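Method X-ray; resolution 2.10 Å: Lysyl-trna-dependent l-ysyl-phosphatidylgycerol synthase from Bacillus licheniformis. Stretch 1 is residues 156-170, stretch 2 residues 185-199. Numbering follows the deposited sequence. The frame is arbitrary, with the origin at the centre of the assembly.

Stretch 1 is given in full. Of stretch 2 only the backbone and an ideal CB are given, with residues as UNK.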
ATOM      1  N   PRO A 156     -17.683  -0.112 -14.602  1.00 27.70           N
ATOM      2  CA  PRO A 156     -18.147  -1.093 -13.614  1.00 23.56           C
ATOM      3  C   PRO A 156     -17.887  -2.540 -14.022  1.00 29.33           C
ATOM      4  O   PRO A 156     -17.799  -2.843 -15.212  1.00 26.39           O
ATOM      5  CB  PRO A 156     -19.648  -0.818 -13.545  1.00 29.98           C
ATOM      6  CG  PRO A 156     -19.988  -0.389 -14.930  1.00 28.11           C
ATOM      7  CD  PRO A 156     -18.793   0.389 -15.431  1.00 26.31           C
ATOM      8  N   PHE A 157     -17.772  -3.422 -13.035  1.00 28.86           N
ATOM      9  CA  PHE A 157     -17.535  -4.835 -13.294  1.00 31.68           C
ATOM     10  C   PHE A 157     -18.773  -5.663 -12.972  1.00 33.39           C
ATOM     11  O   PHE A 157     -19.459  -5.412 -11.980  1.00 33.68           O
ATOM     12  CB  PHE A 157     -16.338  -5.336 -12.483  1.00 20.94           C
ATOM     13  CG  PHE A 157     -15.097  -4.509 -12.660  1.00 21.95           C
ATOM     14  CD1 PHE A 157     -14.380  -4.558 -13.843  1.00 21.88           C
ATOM     15  CD2 PHE A 157     -14.645  -3.686 -11.642  1.00 28.81           C
ATOM     16  CE1 PHE A 157     -13.236  -3.800 -14.009  1.00 28.00           C
ATOM     17  CE2 PHE A 157     -13.501  -2.926 -11.801  1.00 26.81           C
ATOM     18  CZ  PHE A 157     -12.795  -2.983 -12.987  1.00 24.83           C
ATOM     19  N   SER A 158     -19.055  -6.652 -13.814  1.00 23.79           N
ATOM     20  CA  SER A 158     -20.215  -7.515 -13.625  1.00 26.28           C
ATOM     21  C   SER A 158     -19.949  -8.569 -12.558  1.00 28.39           C
ATOM     22  O   SER A 158     -18.804  -8.782 -12.158  1.00 33.65           O
ATOM     23  CB  SER A 158     -20.600  -8.195 -14.939  1.00 33.36           C
ATOM     24  OG  SER A 158     -19.577  -9.077 -15.367  1.00 31.85           O
ATOM     25  N   ARG A 159     -21.012  -9.225 -12.103  1.00 24.77           N
ATOM     26  CA  ARG A 159     -20.894 -10.277 -11.102  1.00 26.60           C
ATOM     27  C   ARG A 159     -20.114 -11.464 -11.657  1.00 24.24           C
ATOM     28  O   ARG A 159     -19.335 -12.093 -10.939  1.00 37.49           O
ATOM     29  CB  ARG A 159     -22.278 -10.726 -10.626  1.00 26.45           C
ATOM     30  CG  ARG A 159     -22.262 -11.902  -9.661  1.00 25.81           C
ATOM     31  CD  ARG A 159     -21.376 -11.625  -8.459  1.00 29.03           C
ATOM     32  NE  ARG A 159     -21.806 -10.439  -7.725  1.00 27.67           N
ATOM     33  CZ  ARG A 159     -21.145  -9.920  -6.697  1.00 30.78           C
ATOM     34  NH1 ARG A 159     -20.018 -10.480  -6.280  1.00 32.62           N
ATOM     35  NH2 ARG A 159     -21.610  -8.837  -6.087  1.00 33.68           N
ATOM     36  N   GLU A 160     -20.322 -11.762 -12.935  1.00 15.88           N
ATOM     37  CA  GLU A 160     -19.617 -12.862 -13.584  1.00 29.99           C
ATOM     38  C   GLU A 160     -18.112 -12.621 -13.570  1.00 31.97           C
ATOM     39  O   GLU A 160     -17.327 -13.545 -13.357  1.00 30.33           O
ATOM     40  CB  GLU A 160     -20.108 -13.048 -15.022  1.00 37.33           C
ATOM     41  CG  GLU A 160     -19.396 -14.160 -15.778  1.00 52.97           C
ATOM     42  CD  GLU A 160     -19.959 -14.379 -17.170  1.00 68.02           C
ATOM     43  OE1 GLU A 160     -20.996 -13.763 -17.496  1.00 76.62           O
ATOM     44  OE2 GLU A 160     -19.364 -15.167 -17.935  1.00 63.38           O
ATOM     45  N   PHE A 161     -17.720 -11.371 -13.789  1.00 30.15           N
ATOM     46  CA  PHE A 161     -16.313 -10.995 -13.778  1.00 25.38           C
ATOM     47  C   PHE A 161     -15.739 -11.069 -12.366  1.00 22.70           C
ATOM     48  O   PHE A 161     -14.640 -11.583 -12.160  1.00 32.97           O
ATOM     49  CB  PHE A 161     -16.130  -9.589 -14.352  1.00 19.42           C
ATOM     50  CG  PHE A 161     -14.695  -9.165 -14.471  1.00 19.85           C
ATOM     51  CD1 PHE A 161     -13.865  -9.750 -15.413  1.00 18.41           C
ATOM     52  CD2 PHE A 161     -14.180  -8.174 -13.653  1.00 22.96           C
ATOM     53  CE1 PHE A 161     -12.543  -9.361 -15.529  1.00 20.33           C
ATOM     54  CE2 PHE A 161     -12.860  -7.781 -13.766  1.00 23.85           C
ATOM     55  CZ  PHE A 161     -12.041  -8.375 -14.704  1.00 15.64           C
ATOM     56  N   LEU A 162     -16.494 -10.559 -11.397  1.00 20.06           N
ATOM     57  CA  LEU A 162     -16.066 -10.575 -10.003  1.00 24.09           C
ATOM     58  C   LEU A 162     -15.978 -11.999  -9.460  1.00 21.16           C
ATOM     59  O   LEU A 162     -15.086 -12.314  -8.671  1.00 19.90           O
ATOM     60  CB  LEU A 162     -17.016  -9.740  -9.143  1.00 19.82           C
ATOM     61  CG  LEU A 162     -17.043  -8.241  -9.452  1.00 28.13           C
ATOM     62  CD1 LEU A 162     -18.041  -7.521  -8.558  1.00 30.01           C
ATOM     63  CD2 LEU A 162     -15.656  -7.637  -9.303  1.00 24.51           C
ATOM     64  N   ASN A 163     -16.902 -12.855  -9.885  1.00 19.55           N
ATOM     65  CA  ASN A 163     -16.876 -14.261  -9.494  1.00 20.96           C
ATOM     66  C   ASN A 163     -15.593 -14.947  -9.947  1.00 17.88           C
ATOM     67  O   ASN A 163     -15.016 -15.747  -9.211  1.00 18.80           O
ATOM     68  CB  ASN A 163     -18.086 -15.005 -10.062  1.00 20.86           C
ATOM     69  CG  ASN A 163     -19.357 -14.724  -9.289  1.00 24.85           C
ATOM     70  OD1 ASN A 163     -19.314 -14.290  -8.139  1.00 23.96           O
ATOM     71  ND2 ASN A 163     -20.499 -14.981  -9.916  1.00 28.65           N
ATOM     72  N   GLU A 164     -15.153 -14.627 -11.160  1.00 17.76           N
ATOM     73  CA  GLU A 164     -13.926 -15.197 -11.704  1.00 19.53           C
ATOM     74  C   GLU A 164     -12.702 -14.685 -10.950  1.00 22.22           C
ATOM     75  O   GLU A 164     -11.710 -15.400 -10.803  1.00 17.69           O
ATOM     76  CB  GLU A 164     -13.801 -14.878 -13.196  1.00 19.28           C
ATOM     77  CG  GLU A 164     -14.881 -15.521 -14.052  1.00 35.48           C
ATOM     78  CD  GLU A 164     -14.837 -15.064 -15.497  1.00 52.96           C
ATOM     79  OE1 GLU A 164     -13.970 -14.230 -15.833  1.00 59.20           O
ATOM     80  OE2 GLU A 164     -15.671 -15.537 -16.297  1.00 62.97           O
ATOM     81  N   LEU A 165     -12.779 -13.447 -10.473  1.00 16.05           N
ATOM     82  CA  LEU A 165     -11.697 -12.874  -9.682  1.00 13.74           C
ATOM     83  C   LEU A 165     -11.674 -13.479  -8.284  1.00 14.94           C
ATOM     84  O   LEU A 165     -10.607 -13.684  -7.707  1.00 18.38           O
ATOM     85  CB  LEU A 165     -11.834 -11.353  -9.589  1.00 17.82           C
ATOM     86  CG  LEU A 165     -11.784 -10.564 -10.899  1.00 20.97           C
ATOM     87  CD1 LEU A 165     -11.795  -9.074 -10.612  1.00 16.47           C
ATOM     88  CD2 LEU A 165     -10.567 -10.944 -11.721  1.00  9.10           C
ATOM     89  N   ARG A 166     -12.856 -13.761  -7.745  1.00 15.04           N
ATOM     90  CA  ARG A 166     -12.968 -14.333  -6.406  1.00 22.01           C
ATOM     91  C   ARG A 166     -12.391 -15.743  -6.362  1.00 23.39           C
ATOM     92  O   ARG A 166     -11.715 -16.117  -5.402  1.00 19.37           O
ATOM     93  CB  ARG A 166     -14.426 -14.345  -5.939  1.00 15.25           C
ATOM     94  CG  ARG A 166     -14.614 -14.937  -4.551  1.00 18.76           C
ATOM     95  CD  ARG A 166     -16.065 -14.872  -4.100  1.00 26.97           C
ATOM     96  NE  ARG A 166     -16.540 -13.499  -3.955  1.00 22.58           N
ATOM     97  CZ  ARG A 166     -16.319 -12.740  -2.887  1.00 30.40           C
ATOM     98  NH1 ARG A 166     -15.620 -13.215  -1.864  1.00 17.65           N
ATOM     99  NH2 ARG A 166     -16.791 -11.501  -2.841  1.00 32.25           N
ATOM    100  N   GLN A 167     -12.664 -16.522  -7.405  1.00 17.86           N
ATOM    101  CA  GLN A 167     -12.134 -17.877  -7.515  1.00 13.94           C
ATOM    102  C   GLN A 167     -10.610 -17.862  -7.515  1.00 23.51           C
ATOM    103  O   GLN A 167      -9.971 -18.695  -6.873  1.00 26.78           O
ATOM    104  CB  GLN A 167     -12.659 -18.561  -8.779  1.00 19.48           C
ATOM    105  CG  GLN A 167     -14.156 -18.823  -8.762  1.00 39.70           C
ATOM    106  CD  GLN A 167     -14.676 -19.343 -10.088  1.00 49.43           C
ATOM    107  OE1 GLN A 167     -13.921 -19.493 -11.048  1.00 53.78           O
ATOM    108  NE2 GLN A 167     -15.973 -19.619 -10.147  1.00 51.85           N
ATOM    109  N   VAL A 168     -10.036 -16.907  -8.238  1.00 23.02           N
ATOM    110  CA  VAL A 168      -8.591 -16.718  -8.256  1.00 23.13           C
ATOM    111  C   VAL A 168      -8.091 -16.260  -6.887  1.00 22.13           C
ATOM    112  O   VAL A 168      -7.077 -16.749  -6.386  1.00 21.81           O
ATOM    113  CB  VAL A 168      -8.171 -15.693  -9.328  1.00 21.75           C
ATOM    114  CG1 VAL A 168      -6.693 -15.355  -9.202  1.00 17.94           C
ATOM    115  CG2 VAL A 168      -8.491 -16.219 -10.721  1.00 20.14           C
ATOM    116  N   SER A 169      -8.819 -15.326  -6.283  1.00 19.18           N
ATOM    117  CA  SER A 169      -8.453 -14.788  -4.978  1.00 14.93           C
ATOM    118  C   SER A 169      -8.518 -15.849  -3.883  1.00 17.19           C
ATOM    119  O   SER A 169      -7.572 -16.007  -3.112  1.00 22.87           O
ATOM    120  CB  SER A 169      -9.360 -13.609  -4.615  1.00 11.85           C
ATOM    121  OG  SER A 169      -9.081 -13.133  -3.310  1.00 13.81           O
ATOM    122  N   ASP A 170      -9.635 -16.571  -3.820  1.00 23.96           N
ATOM    123  CA  ASP A 170      -9.823 -17.619  -2.818  1.00 23.42           C
ATOM    124  C   ASP A 170      -8.747 -18.695  -2.920  1.00 25.18           C
ATOM    125  O   ASP A 170      -8.249 -19.186  -1.907  1.00 28.20           O
ATOM    126  CB  ASP A 170     -11.206 -18.262  -2.959  1.00 22.83           C
ATOM    127  CG  ASP A 170     -12.322 -17.360  -2.471  1.00 28.87           C
ATOM    128  OD1 ASP A 170     -12.032 -16.398  -1.729  1.00 36.24           O
ATOM    129  OD2 ASP A 170     -13.492 -17.620  -2.825  1.00 28.62           O
ATOM    130  N   UNK A 185      -8.032  -5.754   0.586  1.00 17.69           N
ATOM    131  CA  UNK A 185      -8.635  -7.077   0.578  1.00 19.72           C
ATOM    132  C   UNK A 185      -9.736  -7.134  -0.473  1.00 20.90           C
ATOM    133  O   UNK A 185     -10.085  -6.117  -1.074  1.00 22.90           O
ATOM    134  CB  UNK A 185      -9.188  -7.431   1.960  1.00 19.72           C
ATOM    135  N   UNK A 186     -10.281  -8.325  -0.692  1.00 20.31           N
ATOM    136  CA  UNK A 186     -11.294  -8.518  -1.720  1.00 22.55           C
ATOM    137  C   UNK A 186     -12.657  -8.003  -1.266  1.00 24.52           C
ATOM    138  O   UNK A 186     -13.442  -8.743  -0.672  1.00 20.82           O
ATOM    139  CB  UNK A 186     -11.390  -9.998  -2.094  1.00 22.55           C
ATOM    140  N   UNK A 187     -12.927  -6.731  -1.540  1.00 25.07           N
ATOM    141  CA  UNK A 187     -14.250  -6.161  -1.318  1.00 29.14           C
ATOM    142  C   UNK A 187     -14.791  -5.598  -2.625  1.00 30.84           C
ATOM    143  O   UNK A 187     -14.108  -4.843  -3.316  1.00 28.82           O
ATOM    144  CB  UNK A 187     -14.203  -5.075  -0.242  1.00 29.14           C
ATOM    145  N   UNK A 188     -16.023  -5.967  -2.952  1.00 27.25           N
ATOM    146  CA  UNK A 188     -16.633  -5.606  -4.225  1.00 23.46           C
ATOM    147  C   UNK A 188     -16.756  -4.094  -4.416  1.00 21.94           C
ATOM    148  O   UNK A 188     -16.454  -3.582  -5.491  1.00 19.21           O
ATOM    149  CB  UNK A 188     -18.016  -6.252  -4.335  1.00 23.46           C
ATOM    150  N   UNK A 189     -17.192  -3.386  -3.376  1.00 19.40           N
ATOM    151  CA  UNK A 189     -17.257  -1.926  -3.413  1.00 24.83           C
ATOM    152  C   UNK A 189     -15.893  -1.325  -3.735  1.00 30.05           C
ATOM    153  O   UNK A 189     -15.772  -0.446  -4.587  1.00 24.96           O
ATOM    154  CB  UNK A 189     -17.770  -1.381  -2.079  1.00 24.83           C
ATOM    155  N   UNK A 190     -14.873  -1.816  -3.039  1.00 30.11           N
ATOM    156  CA  UNK A 190     -13.504  -1.348  -3.212  1.00 25.13           C
ATOM    157  C   UNK A 190     -12.984  -1.620  -4.619  1.00 19.83           C
ATOM    158  O   UNK A 190     -12.305  -0.782  -5.213  1.00 21.13           O
ATOM    159  CB  UNK A 190     -12.588  -2.011  -2.181  1.00 25.13           C
ATOM    160  N   UNK A 191     -13.318  -2.790  -5.154  1.00 16.11           N
ATOM    161  CA  UNK A 191     -12.830  -3.202  -6.466  1.00 11.39           C
ATOM    162  C   UNK A 191     -13.457  -2.409  -7.613  1.00 21.41           C
ATOM    163  O   UNK A 191     -12.912  -2.371  -8.717  1.00 18.69           O
ATOM    164  CB  UNK A 191     -13.100  -4.694  -6.669  1.00 11.39           C
ATOM    165  N   UNK A 192     -14.599  -1.779  -7.356  1.00 21.88           N
ATOM    166  CA  UNK A 192     -15.276  -0.978  -8.373  1.00 19.42           C
ATOM    167  C   UNK A 192     -14.654   0.411  -8.509  1.00 18.57           C
ATOM    168  O   UNK A 192     -15.002   1.168  -9.413  1.00 19.31           O
ATOM    169  CB  UNK A 192     -16.763  -0.851  -8.037  1.00 19.42           C
ATOM    170  N   UNK A 193     -13.729   0.735  -7.610  1.00 18.38           N
ATOM    171  CA  UNK A 193     -13.180   2.084  -7.524  1.00 26.08           C
ATOM    172  C   UNK A 193     -11.952   2.305  -8.408  1.00 27.43           C
ATOM    173  O   UNK A 193     -11.426   3.416  -8.477  1.00 33.90           O
ATOM    174  CB  UNK A 193     -12.818   2.393  -6.070  1.00 26.08           C
ATOM    175  N   UNK A 194     -11.495   1.256  -9.082  1.00 28.71           N
ATOM    176  CA  UNK A 194     -10.252   1.338  -9.843  1.00 25.91           C
ATOM    177  C   UNK A 194     -10.205   0.305 -10.963  1.00 22.19           C
ATOM    178  O   UNK A 194     -10.909  -0.703 -10.907  1.00 24.99           O
ATOM    179  CB  UNK A 194      -9.052   1.151  -8.913  1.00 25.91           C
ATOM    180  N   UNK A 195      -9.381   0.557 -11.996  1.00 23.20           N
ATOM    181  CA  UNK A 195      -9.200  -0.431 -13.065  1.00 14.85           C
ATOM    182  C   UNK A 195      -8.629  -1.742 -12.539  1.00 26.40           C
ATOM    183  O   UNK A 195      -7.893  -1.742 -11.550  1.00 25.64           O
ATOM    184  CB  UNK A 195      -8.282   0.131 -14.152  1.00 14.85           C
ATOM    185  N   UNK A 196      -8.968  -2.847 -13.194  1.00 15.94           N
ATOM    186  CA  UNK A 196      -8.438  -4.147 -12.812  1.00 19.55           C
ATOM    187  C   UNK A 196      -7.697  -4.787 -13.975  1.00 16.02           C
ATOM    188  O   UNK A 196      -8.262  -4.989 -15.050  1.00 12.98           O
ATOM    189  CB  UNK A 196      -9.563  -5.065 -12.329  1.00 19.55           C
ATOM    190  N   UNK A 197      -6.423  -5.095 -13.756  1.00 17.01           N
ATOM    191  CA  UNK A 197      -5.608  -5.752 -14.769  1.00 15.75           C
ATOM    192  C   UNK A 197      -5.645  -7.260 -14.571  1.00 18.93           C
ATOM    193  O   UNK A 197      -5.465  -7.747 -13.457  1.00 29.54           O
ATOM    194  CB  UNK A 197      -4.167  -5.240 -14.721  1.00 15.75           C
ATOM    195  N   UNK A 198      -5.888  -7.997 -15.650  1.00 17.61           N
ATOM    196  CA  UNK A 198      -5.964  -9.450 -15.570  1.00 23.46           C
ATOM    197  C   UNK A 198      -4.989 -10.131 -16.525  1.00 30.85           C
ATOM    198  O   UNK A 198      -4.596  -9.562 -17.543  1.00 29.18           O
ATOM    199  CB  UNK A 198      -7.391  -9.916 -15.867  1.00 23.46           C
ATOM    200  N   UNK A 199      -4.596 -11.352 -16.179  1.00 21.41           N
ATOM    201  CA  UNK A 199      -3.780 -12.176 -17.058  1.00 21.61           C
ATOM    202  C   UNK A 199      -4.562 -13.424 -17.452  1.00 24.01           C
ATOM    203  O   UNK A 199      -4.924 -14.234 -16.599  1.00 23.58           O
ATOM    204  CB  UNK A 199      -2.459 -12.553 -16.383  1.00 21.61           C
TER

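Position 185 points sideways, with nothing of stretch 1 within 5.5 Å of its CB, so the contact sets no preference; the residue is Phe185, which stays clear of the helix.

Position 186 is different. Its CB points toward the helix and lies 4.1 Å from OG of Ser169, with the Arg166 guanidinium nearby and the helix backbone around Leu162 and Leu165 within reach of a long side chain. A long or flat side chain, aromatic or aliphatic, could cover this surface. Phe186 does so: its CE2 packs 3.9 Å from CB of Leu165, its CD2 reaches within 3.7 Å of Ser169 OG, and its CE1 lies over one face of the Arg166 guanidinium, 3.5 Å from NH2. A water donates to Phe186 O, with its O 2.5 Å from that atom, and accepts a weak bond from Arg166 NH1, 3.3 Å from the same water O, linking the same two residues.

Position 187 points away and immediately precedes a helix, where Ser, Thr, Asp or Asn commonly cap. The residue is Gln187, whose OE1 takes a weak capping bond from N of residue 190, 3.2 Å away.

Position 188 faces stretch 1 with two arginines in reach; its CB is 4.8 Å from Arg159 NH2 and 4.4 Å from Leu162 CD1. An acid is the obvious choice, preferably with enough length to reach the guanidinium groups. Glu188 forms a two-pronged salt bridge with Arg159, NH1 to OE2 at 2.5 Å and NH2 to OE1 at 2.8 Å. OE2 also accepts a weak bond from Arg166 NH2 at 3.3 Å, so one carboxylate ties together arginines seven residues apart.

Positions 189 and 190 are out of reach of stretch 1, which offers no guidance; they are Asp189 and Tyr190.

Position 191 points toward Leu162 CD2, 4.7 Å from the CB, and Phe157 is near. An aliphatic residue suits it, and Leu191 brings CD1 to 4.5 Å from Leu162 CD2.

Position 192 has a sideways CB, but the backbone N and O of Phe157, unpaired within stretch 1, invite a side chain that both accepts and donates. An amide answers both needs if it is long enough. In Gln192, OE1 accepts from Phe157 N at 3.0 Å while NE2 donates to Phe157 O at 3.1 Å.

Positions 193, 194 and 195 point away, so their side chains are little constrained by the helix: Lys193, Ala194 and Pro195. Lys193 NZ turns back to its own stretch, 3.1 Å from Asp189 O.

Position 196 begins a strand and looks into an apolar pocket, its CB 3.9 Å from Phe157 CZ and 4.5 Å from Phe161 CE2. Leu, Ile or Met could fill it, and β-branching favours the extended backbone. Ile196 sets CD1 over one face of the Phe157 ring, 3.9 Å from its centroid, and 3.7 Å from Leu165 CD1.

Position 197 points away, as expected where successive side chains of a strand alternate: Ala197. Position 198 turns back toward Phe161 and Leu165, where a compact aliphatic suits; Val198 CG1 lies 3.8 Å from Phe161 CZ. Position 199 is out of reach: Leu199.

Stretch 2 (185-199) FFQEDYLQKAPIAVL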
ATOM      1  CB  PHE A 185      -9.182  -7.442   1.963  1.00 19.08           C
ATOM      2  CG  PHE A 185     -10.039  -6.375   2.589  1.00 19.04           C
ATOM      3  CD1 PHE A 185     -11.395  -6.303   2.314  1.00 24.84           C
ATOM      4  CD2 PHE A 185      -9.489  -5.453   3.467  1.00 23.18           C
ATOM      5  CE1 PHE A 185     -12.184  -5.327   2.895  1.00 24.10           C
ATOM      6  CE2 PHE A 185     -10.273  -4.475   4.050  1.00 20.46           C
ATOM      7  CZ  PHE A 185     -11.622  -4.412   3.764  1.00 20.84           C
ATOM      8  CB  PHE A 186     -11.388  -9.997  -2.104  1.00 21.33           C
ATOM      9  CG  PHE A 186     -12.043 -10.237  -3.435  1.00 18.86           C
ATOM     10  CD1 PHE A 186     -13.424 -10.241  -3.554  1.00 11.43           C
ATOM     11  CD2 PHE A 186     -11.278 -10.463  -4.566  1.00 15.92           C
ATOM     12  CE1 PHE A 186     -14.029 -10.460  -4.779  1.00 19.08           C
ATOM     13  CE2 PHE A 186     -11.876 -10.686  -5.794  1.00 15.91           C
ATOM     14  CZ  PHE A 186     -13.253 -10.685  -5.900  1.00 22.47           C
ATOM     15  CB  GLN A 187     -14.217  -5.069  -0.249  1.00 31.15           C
ATOM     16  CG  GLN A 187     -15.590  -4.481   0.044  1.00 33.83           C
ATOM     17  CD  GLN A 187     -15.518  -3.150   0.759  1.00 35.31           C
ATOM     18  OE1 GLN A 187     -15.423  -2.099   0.126  1.00 38.63           O
ATOM     19  NE2 GLN A 187     -15.566  -3.186   2.085  1.00 40.40           N
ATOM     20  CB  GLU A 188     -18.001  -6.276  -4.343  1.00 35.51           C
ATOM     21  CG  GLU A 188     -17.920  -7.793  -4.257  1.00 42.43           C
ATOM     22  CD  GLU A 188     -19.267  -8.444  -4.032  1.00 57.69           C
ATOM     23  OE1 GLU A 188     -20.273  -7.713  -3.919  1.00 66.07           O
ATOM     24  OE2 GLU A 188     -19.317  -9.690  -3.967  1.00 61.69           O
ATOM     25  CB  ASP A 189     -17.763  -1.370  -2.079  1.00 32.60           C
ATOM     26  CG  ASP A 189     -19.275  -1.344  -1.991  1.00 53.45           C
ATOM     27  OD1 ASP A 189     -19.926  -1.051  -3.016  1.00 64.01           O
ATOM     28  OD2 ASP A 189     -19.811  -1.613  -0.895  1.00 57.06           O
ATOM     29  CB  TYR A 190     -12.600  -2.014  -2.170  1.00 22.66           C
ATOM     30  CG  TYR A 190     -11.125  -1.722  -2.330  1.00 19.97           C
ATOM     31  CD1 TYR A 190     -10.627  -0.439  -2.157  1.00 23.38           C
ATOM     32  CD2 TYR A 190     -10.227  -2.739  -2.628  1.00 17.78           C
ATOM     33  CE1 TYR A 190      -9.279  -0.172  -2.294  1.00 34.06           C
ATOM     34  CE2 TYR A 190      -8.876  -2.482  -2.765  1.00 24.60           C
ATOM     35  CZ  TYR A 190      -8.408  -1.196  -2.598  1.00 33.92           C
ATOM     36  OH  TYR A 190      -7.064  -0.933  -2.734  1.00 43.09           O
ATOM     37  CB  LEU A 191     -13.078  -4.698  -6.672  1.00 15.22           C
ATOM     38  CG  LEU A 191     -12.238  -5.632  -5.799  1.00 21.46           C
ATOM     39  CD1 LEU A 191     -12.579  -7.088  -6.079  1.00 22.19           C
ATOM     40  CD2 LEU A 191     -10.755  -5.370  -6.014  1.00 21.41           C
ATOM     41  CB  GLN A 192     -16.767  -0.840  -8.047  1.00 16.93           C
ATOM     42  CG  GLN A 192     -17.547  -2.147  -8.049  1.00 15.96           C
ATOM     43  CD  GLN A 192     -17.848  -2.658  -9.445  1.00 15.86           C
ATOM     44  OE1 GLN A 192     -17.547  -2.003 -10.442  1.00 16.34           O
ATOM     45  NE2 GLN A 192     -18.454  -3.836  -9.522  1.00 14.98           N
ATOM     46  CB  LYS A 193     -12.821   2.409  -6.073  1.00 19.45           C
ATOM     47  CG  LYS A 193     -14.002   2.411  -5.118  1.00 23.45           C
ATOM     48  CD  LYS A 193     -14.922   3.587  -5.383  1.00 32.80           C
ATOM     49  CE  LYS A 193     -16.072   3.623  -4.388  1.00 34.50           C
ATOM     50  NZ  LYS A 193     -16.957   2.432  -4.512  1.00 34.78           N
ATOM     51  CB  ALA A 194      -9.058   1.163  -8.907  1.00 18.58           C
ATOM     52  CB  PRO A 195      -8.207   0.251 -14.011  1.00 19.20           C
ATOM     53  CG  PRO A 195      -8.377   1.703 -13.754  1.00 20.86           C
ATOM     54  CD  PRO A 195      -8.679   1.819 -12.292  1.00 12.66           C
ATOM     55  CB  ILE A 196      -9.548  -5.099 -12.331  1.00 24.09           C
ATOM     56  CG1 ILE A 196     -10.185  -4.567 -11.047  1.00 12.94           C
ATOM     57  CG2 ILE A 196      -8.990  -6.493 -12.100  1.00 18.07           C
ATOM     58  CD1 ILE A 196     -11.284  -5.451 -10.504  1.00  8.31           C
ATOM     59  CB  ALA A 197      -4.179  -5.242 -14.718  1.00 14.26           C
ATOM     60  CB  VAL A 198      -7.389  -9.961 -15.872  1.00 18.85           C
ATOM     61  CG1 VAL A 198      -8.375  -9.447 -14.833  1.00 21.66           C
ATOM     62  CG2 VAL A 198      -7.816  -9.548 -17.272  1.00 22.20           C
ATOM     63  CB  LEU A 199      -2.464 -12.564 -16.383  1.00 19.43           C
ATOM     64  CG  LEU A 199      -1.457 -13.280 -17.286  1.00 25.75           C
ATOM     65  CD1 LEU A 199      -0.916 -12.328 -18.341  1.00 19.90           C
ATOM     66  CD2 LEU A 199      -0.323 -13.892 -16.475  1.00 24.84           C
TER
HETATM   67  O   HOH W   1     -14.130 -11.040   0.122  1.00 23.01           O
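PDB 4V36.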